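Local coordinates for protein ADP-ribosylglycohydrolase (Thermus thermophilus, PDB 2YZV) that belongs to the ADP-ribosylglycohydrolase family and has a largely helical fold without strands that binds two magnesium ions in this structure, at residues 72-76 / 77-81; 180-184 / 185-189; 270-273 / 274-278. All coordinates share one frame; numbering follows the deposited sequence.

Interaction 1: residues 72-76 / 77-81; sequences RGFDP and KDQMD
Arg72 reaches forward to Asp78, in the first turn of the next helix, and its side chain can be followed atom by atom. From CB the chain turns in between the backbone N and the carbonyl carbon (chi1 50°). Arg72 CG lies 3.8 Å from Asp78 OD1, and Arg72 CD 3.2 Å from Asp78 OD2. Arg72 NE makes a long salt bridge, 3.4 Å, to Asp75 OD1. CZ lies near Asp78 OD2, with Asp78 CB over one guanidinium face. At the tip, Arg72 NH1 forms the shorter salt bridge, 2.9 Å to Asp78 OD2, the guanidinium and carboxylate planes 33° apart. Arginine suits this three-residue salt-bridge network because its several N-H groups can serve two carboxylates. Asp78 OD1 is hydrogen-bonded to Ser68 OG and salt-bridged to Arg82 NE.

Asp75 is the N-cap of helix 76-89, where a short carboxylate can turn back to the first backbone N-H groups. Asp75 OD2 accepts a weak capping bond from Asp78 N, 3.2 Å, and a water links this oxygen to Lys77 N. Asp75 O accepts Gln79 N at 2.9 Å. Pro76 follows in the first turn, where a backbone N-H would have no carbonyl of a preceding turn to bond, so proline is well tolerated.

Gly73 is the first residue to leave the preceding helix, with a positive phi that glycine adopts readily. A second water ties its carbonyl O to Asp75 N and Gln79 NE2. Gln79 NE2 also lies 3.8 Å from Phe74 CE1, above one ring face toward the rim, the amide plane steep to the ring (78°). Phe74 itself packs on helix 147-156.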
# COMPACT_ATOMS: atom_id res chain seq x y z
N ARG A 72 7.08 -15.87 11.30
CA ARG A 72 8.21 -15.56 12.17
C ARG A 72 8.35 -14.12 12.64
O ARG A 72 9.46 -13.62 12.79
CB ARG A 72 9.51 -16.01 11.49
CG ARG A 72 9.66 -15.54 10.06
CD ARG A 72 10.23 -16.65 9.20
NE ARG A 72 11.52 -17.12 9.70
CZ ARG A 72 12.22 -18.11 9.16
NH1 ARG A 72 11.75 -18.75 8.09
NH2 ARG A 72 13.38 -18.48 9.68
N GLY A 73 7.21 -13.48 12.90
CA GLY A 73 7.23 -12.11 13.37
C GLY A 73 7.94 -11.18 12.41
O GLY A 73 7.92 -11.42 11.20
N PHE A 74 8.57 -10.14 12.94
CA PHE A 74 9.28 -9.19 12.09
C PHE A 74 10.69 -9.70 11.81
O PHE A 74 11.59 -9.58 12.65
CB PHE A 74 9.35 -7.82 12.76
CG PHE A 74 9.75 -6.72 11.82
CD1 PHE A 74 8.83 -6.21 10.91
CD2 PHE A 74 11.05 -6.24 11.79
CE1 PHE A 74 9.20 -5.24 9.99
CE2 PHE A 74 11.44 -5.27 10.88
CZ PHE A 74 10.51 -4.77 9.97
N ASP A 75 10.88 -10.25 10.62
CA ASP A 75 12.15 -10.82 10.21
C ASP A 75 12.49 -10.40 8.78
O ASP A 75 12.13 -11.08 7.82
CB ASP A 75 12.04 -12.35 10.32
CG ASP A 75 13.33 -13.08 10.00
OD1 ASP A 75 13.36 -14.31 10.19
OD2 ASP A 75 14.30 -12.43 9.55
N PRO A 76 13.19 -9.26 8.62
CA PRO A 76 13.56 -8.76 7.29
C PRO A 76 14.32 -9.77 6.44
O PRO A 76 14.16 -9.82 5.22
CB PRO A 76 14.40 -7.52 7.61
CG PRO A 76 13.74 -7.01 8.85
CD PRO A 76 13.56 -8.28 9.66
N LYS A 77 15.17 -10.58 7.07
CA LYS A 77 15.92 -11.58 6.33
C LYS A 77 14.94 -12.54 5.66
O LYS A 77 15.08 -12.85 4.48
CB LYS A 77 16.86 -12.34 7.25
CG LYS A 77 17.64 -13.44 6.55
CD LYS A 77 18.59 -14.15 7.51
CE LYS A 77 19.34 -15.26 6.79
NZ LYS A 77 20.05 -14.74 5.58
N ASP A 78 13.94 -13.01 6.41
CA ASP A 78 12.95 -13.93 5.87
C ASP A 78 12.09 -13.24 4.82
O ASP A 78 11.68 -13.85 3.84
CB ASP A 78 12.06 -14.48 6.99
CG ASP A 78 11.01 -15.44 6.48
OD1 ASP A 78 9.84 -15.04 6.34
OD2 ASP A 78 11.36 -16.61 6.20
N GLN A 79 11.82 -11.95 5.03
CA GLN A 79 11.02 -11.21 4.06
C GLN A 79 11.73 -11.24 2.71
O GLN A 79 11.12 -11.54 1.69
CB GLN A 79 10.86 -9.76 4.52
CG GLN A 79 9.90 -9.59 5.68
CD GLN A 79 10.02 -8.24 6.34
OE1 GLN A 79 10.43 -7.25 5.72
NE2 GLN A 79 9.65 -8.17 7.62
N MET A 80 13.03 -10.96 2.73
CA MET A 80 13.83 -10.95 1.52
C MET A 80 14.00 -12.34 0.91
O MET A 80 14.06 -12.47 -0.31
CB MET A 80 15.19 -10.30 1.79
CG MET A 80 15.10 -8.79 2.04
SD MET A 80 14.56 -7.86 0.58
CE MET A 80 16.17 -7.51 -0.18
N ASP A 81 14.08 -13.37 1.75
CA ASP A 81 14.20 -14.73 1.22
C ASP A 81 12.96 -15.00 0.37
O ASP A 81 13.04 -15.58 -0.71
CB ASP A 81 14.27 -15.77 2.34
CG ASP A 81 15.59 -15.74 3.09
OD1 ASP A 81 16.64 -15.48 2.46
OD2 ASP A 81 15.59 -16.00 4.32
O HOH W 1 8.69 -10.78 8.73
O HOH W 2 16.11 -10.40 9.81

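Interaction 2: residues 180-184 / 185-189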
# COMPACT_ATOMS: atom_id res chain seq x y z
N ARG A 180 -8.08 2.42 13.87
CA ARG A 180 -8.59 2.74 15.20
C ARG A 180 -9.82 3.64 15.17
O ARG A 180 -10.32 4.05 16.21
CB ARG A 180 -7.48 3.36 16.04
CG ARG A 180 -6.41 2.35 16.40
CD ARG A 180 -5.26 2.96 17.17
NE ARG A 180 -4.37 1.92 17.66
CZ ARG A 180 -3.27 2.15 18.38
NH1 ARG A 180 -2.93 3.39 18.68
NH2 ARG A 180 -2.53 1.13 18.80
N GLY A 181 -10.30 3.93 13.97
CA GLY A 181 -11.49 4.74 13.83
C GLY A 181 -11.32 6.24 13.73
O GLY A 181 -12.30 6.98 13.83
N ALA A 182 -10.09 6.71 13.53
CA ALA A 182 -9.86 8.14 13.41
C ALA A 182 -10.63 8.70 12.22
O ALA A 182 -10.73 8.06 11.17
CB ALA A 182 -8.37 8.42 13.25
N PRO A 183 -11.20 9.91 12.37
CA PRO A 183 -11.96 10.54 11.29
C PRO A 183 -11.09 11.04 10.14
O PRO A 183 -9.90 11.32 10.33
CB PRO A 183 -12.70 11.67 12.01
CG PRO A 183 -11.71 12.09 13.04
CD PRO A 183 -11.19 10.76 13.57
N LYS A 184 -11.69 11.15 8.96
CA LYS A 184 -10.96 11.60 7.78
C LYS A 184 -10.21 12.91 8.02
O LYS A 184 -9.07 13.05 7.59
CB LYS A 184 -11.93 11.77 6.59
CG LYS A 184 -11.24 12.25 5.32
CD LYS A 184 -12.19 12.30 4.12
CE LYS A 184 -12.59 10.91 3.65
NZ LYS A 184 -13.34 10.97 2.37
N GLU A 185 -10.84 13.85 8.71
CA GLU A 185 -10.20 15.13 8.98
C GLU A 185 -8.90 14.98 9.77
O GLU A 185 -7.92 15.66 9.50
CB GLU A 185 -11.16 16.06 9.74
CG GLU A 185 -11.76 15.44 10.98
CD GLU A 185 -13.13 14.81 10.75
OE1 GLU A 185 -13.38 14.27 9.64
OE2 GLU A 185 -13.96 14.84 11.68
N ALA A 186 -8.90 14.08 10.75
CA ALA A 186 -7.71 13.85 11.56
C ALA A 186 -6.61 13.20 10.73
O ALA A 186 -5.43 13.55 10.85
CB ALA A 186 -8.06 12.95 12.75
N LEU A 187 -6.99 12.25 9.89
CA LEU A 187 -6.03 11.56 9.03
C LEU A 187 -5.35 12.54 8.09
O LEU A 187 -4.12 12.55 7.97
CB LEU A 187 -6.74 10.46 8.23
CG LEU A 187 -7.31 9.35 9.12
CD1 LEU A 187 -8.24 8.45 8.31
CD2 LEU A 187 -6.17 8.54 9.73
N LEU A 188 -6.13 13.38 7.43
CA LEU A 188 -5.58 14.35 6.50
C LEU A 188 -4.78 15.47 7.17
O LEU A 188 -3.90 16.06 6.55
CB LEU A 188 -6.70 14.95 5.64
CG LEU A 188 -7.47 13.92 4.81
CD1 LEU A 188 -8.64 14.61 4.10
CD2 LEU A 188 -6.53 13.26 3.81
N ALA A 189 -5.08 15.76 8.44
CA ALA A 189 -4.36 16.81 9.15
C ALA A 189 -2.92 16.39 9.45
O ALA A 189 -2.05 17.24 9.61
CB ALA A 189 -5.10 17.17 10.44
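Glu185 has its CG placed between the backbone N and the carbonyl carbon (chi1 52°), and a second bend at chi2 (-95°) folds the carboxylate back across the Pro183 ring at about a right angle. The result is a contact of 3.4 Å between Glu185 CD and Pro183 CB. Lys184 takes the other course: CG stands opposite the backbone N (chi1 180°), and the chain runs beside Leu188, pointing the same way, with Lys184 CG 3.7 Å from Leu188 CD1.

Pro183 is the N-cap of helix 184-189. Proline has no side-chain acceptor for the cap, so the backbone does this work: Pro183 O accepts Leu187 N at 3.1 Å and, weakly, Ala186 N. Its restricted phi also suits the position before a helix. The small Ala186 lets its CB sit 3.8 Å from Pro183 CG. Before the cap, Ala182 CB meets Leu187 CD2 at 4.2 Å, and Gly181, with positive phi, closes helix 162-179 in a Schellman motif.

Lys184 NZ is hydrogen-bonded to Phe232 O and Tyr267 OH, and its charge also meets the Phe232 ring in a cation-pi contact. Leu187 packs between helices 162-179, 221-234 and 252-267, while Leu188 lies on helix 221-234 and on Phe210 and Trp211.

Interaction 3: residues 270-273 / 274-278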
# COMPACT_ATOMS: atom_id res chain seq x y z
N GLY A 270 -16.90 -4.08 4.13
CA GLY A 270 -18.29 -4.02 3.71
C GLY A 270 -18.62 -2.88 2.76
O GLY A 270 -19.63 -2.94 2.05
N ALA A 271 -17.78 -1.85 2.73
CA ALA A 271 -17.99 -0.69 1.88
C ALA A 271 -17.37 -0.83 0.49
O ALA A 271 -17.62 -0.01 -0.39
CB ALA A 271 -17.46 0.57 2.56
N ILE A 272 -16.55 -1.86 0.30
CA ILE A 272 -15.92 -2.09 -0.99
C ILE A 272 -16.92 -2.81 -1.90
O ILE A 272 -17.54 -3.79 -1.50
CB ILE A 272 -14.66 -2.96 -0.85
CG1 ILE A 272 -13.65 -2.27 0.07
CG2 ILE A 272 -14.05 -3.22 -2.23
CD1 ILE A 272 -12.37 -3.06 0.31
N PRO A 273 -17.11 -2.31 -3.14
CA PRO A 273 -18.05 -2.94 -4.08
C PRO A 273 -17.92 -4.45 -4.11
O PRO A 273 -16.85 -4.99 -4.36
CB PRO A 273 -17.68 -2.29 -5.41
CG PRO A 273 -17.32 -0.90 -5.00
CD PRO A 273 -16.48 -1.13 -3.75
N GLY A 274 -19.04 -5.14 -3.86
CA GLY A 274 -19.03 -6.59 -3.86
C GLY A 274 -18.52 -7.21 -5.15
O GLY A 274 -17.80 -8.21 -5.12
N ARG A 275 -18.87 -6.62 -6.29
CA ARG A 275 -18.44 -7.16 -7.57
C ARG A 275 -16.92 -7.09 -7.73
O ARG A 275 -16.33 -7.94 -8.41
CB ARG A 275 -19.13 -6.42 -8.73
CG ARG A 275 -18.89 -4.93 -8.78
CD ARG A 275 -19.71 -4.29 -9.88
NE ARG A 275 -19.44 -2.87 -10.01
CZ ARG A 275 -19.78 -1.95 -9.11
NH1 ARG A 275 -20.41 -2.30 -8.00
NH2 ARG A 275 -19.47 -0.67 -9.32
N TRP A 276 -16.29 -6.10 -7.11
CA TRP A 276 -14.83 -5.98 -7.19
C TRP A 276 -14.20 -7.11 -6.37
O TRP A 276 -13.25 -7.75 -6.81
CB TRP A 276 -14.36 -4.62 -6.65
CG TRP A 276 -14.65 -3.46 -7.58
CD1 TRP A 276 -15.19 -3.53 -8.83
CD2 TRP A 276 -14.39 -2.07 -7.32
NE1 TRP A 276 -15.28 -2.27 -9.37
CE2 TRP A 276 -14.80 -1.36 -8.47
CE3 TRP A 276 -13.85 -1.37 -6.24
CZ2 TRP A 276 -14.69 0.04 -8.56
CZ3 TRP A 276 -13.74 0.02 -6.33
CH2 TRP A 276 -14.16 0.71 -7.49
N LEU A 277 -14.74 -7.34 -5.18
CA LEU A 277 -14.24 -8.40 -4.31
C LEU A 277 -14.48 -9.79 -4.90
O LEU A 277 -13.61 -10.65 -4.85
CB LEU A 277 -14.89 -8.30 -2.92
CG LEU A 277 -14.53 -7.07 -2.09
CD1 LEU A 277 -15.41 -7.01 -0.84
CD2 LEU A 277 -13.06 -7.11 -1.70
N ARG A 278 -15.67 -10.01 -5.46
CA ARG A 278 -15.98 -11.31 -6.04
C ARG A 278 -15.09 -11.66 -7.23
O ARG A 278 -14.86 -12.84 -7.50
CB ARG A 278 -17.45 -11.38 -6.47
CG ARG A 278 -18.42 -11.56 -5.31
CD ARG A 278 -19.83 -11.84 -5.80
NE ARG A 278 -20.49 -10.65 -6.33
CZ ARG A 278 -20.96 -9.67 -5.57
NH1 ARG A 278 -20.85 -9.74 -4.25
NH2 ARG A 278 -21.55 -8.62 -6.13
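The N-terminal turn of helix 274-279 is built round its N-cap, Pro273, whose ring lies against Trp276 three residues on. Pro273 CG sits over one face of the indole, 3.9 Å from the centroid of the Trp276 six-membered ring and 18° off its normal, a CH-pi contact. The two side chains run side by side, and Pro273 CD comes 3.6 Å from Trp276 CE3. Proline suits the place because its rigid ring presents C-H groups to the electron-rich indole. Trp276 CG lies opposite its own carbonyl carbon (chi1 -73°), which directs the indole back over the proline.

Pro273 O takes Leu277 N at 3.3 Å and Trp276 N in a weak bond. Behind the proline, the branched Ile272 presses CG2 to Leu277 CG at 3.9 Å, the two side chains crossing at about a right angle, an apolar contact between loop and helix that suits two branched aliphatic residues.

Trp276 and Leu277 both pack on helix 4-26, and Ile272 on Phe238 of helix 238-246. Glu41 OE1 forms a salt bridge with Arg275 NE and a hydrogen bond with Trp276 NE1, and Glu239 a salt bridge with Arg275 NH2. This is a proline N-cap backed by a proline-aromatic CH-pi contact, joining a short helix to the helical core.

Overall arrangement
The three interactions come one after another along the chain, and each lies where a loop runs into the first turn of a helix: 76-89 in interaction 1, 184-189 in interaction 2 and 274-279 in interaction 3. None touches another. The centre of interaction 1 is about 31 Å from those of both others, whereas interactions 2 and 3 are about 23 Å apart between centres, with nearest atoms about 11 Å apart. Helix 252-267 relates these last two: Lys184 and Leu187 of interaction 2 pack on it, and interaction 3 follows it in the chain. All three centres lie about 18 Å from that of the chain, close to its radius of gyration, and each is a separate local helix start in a single-chain, strand-free fold.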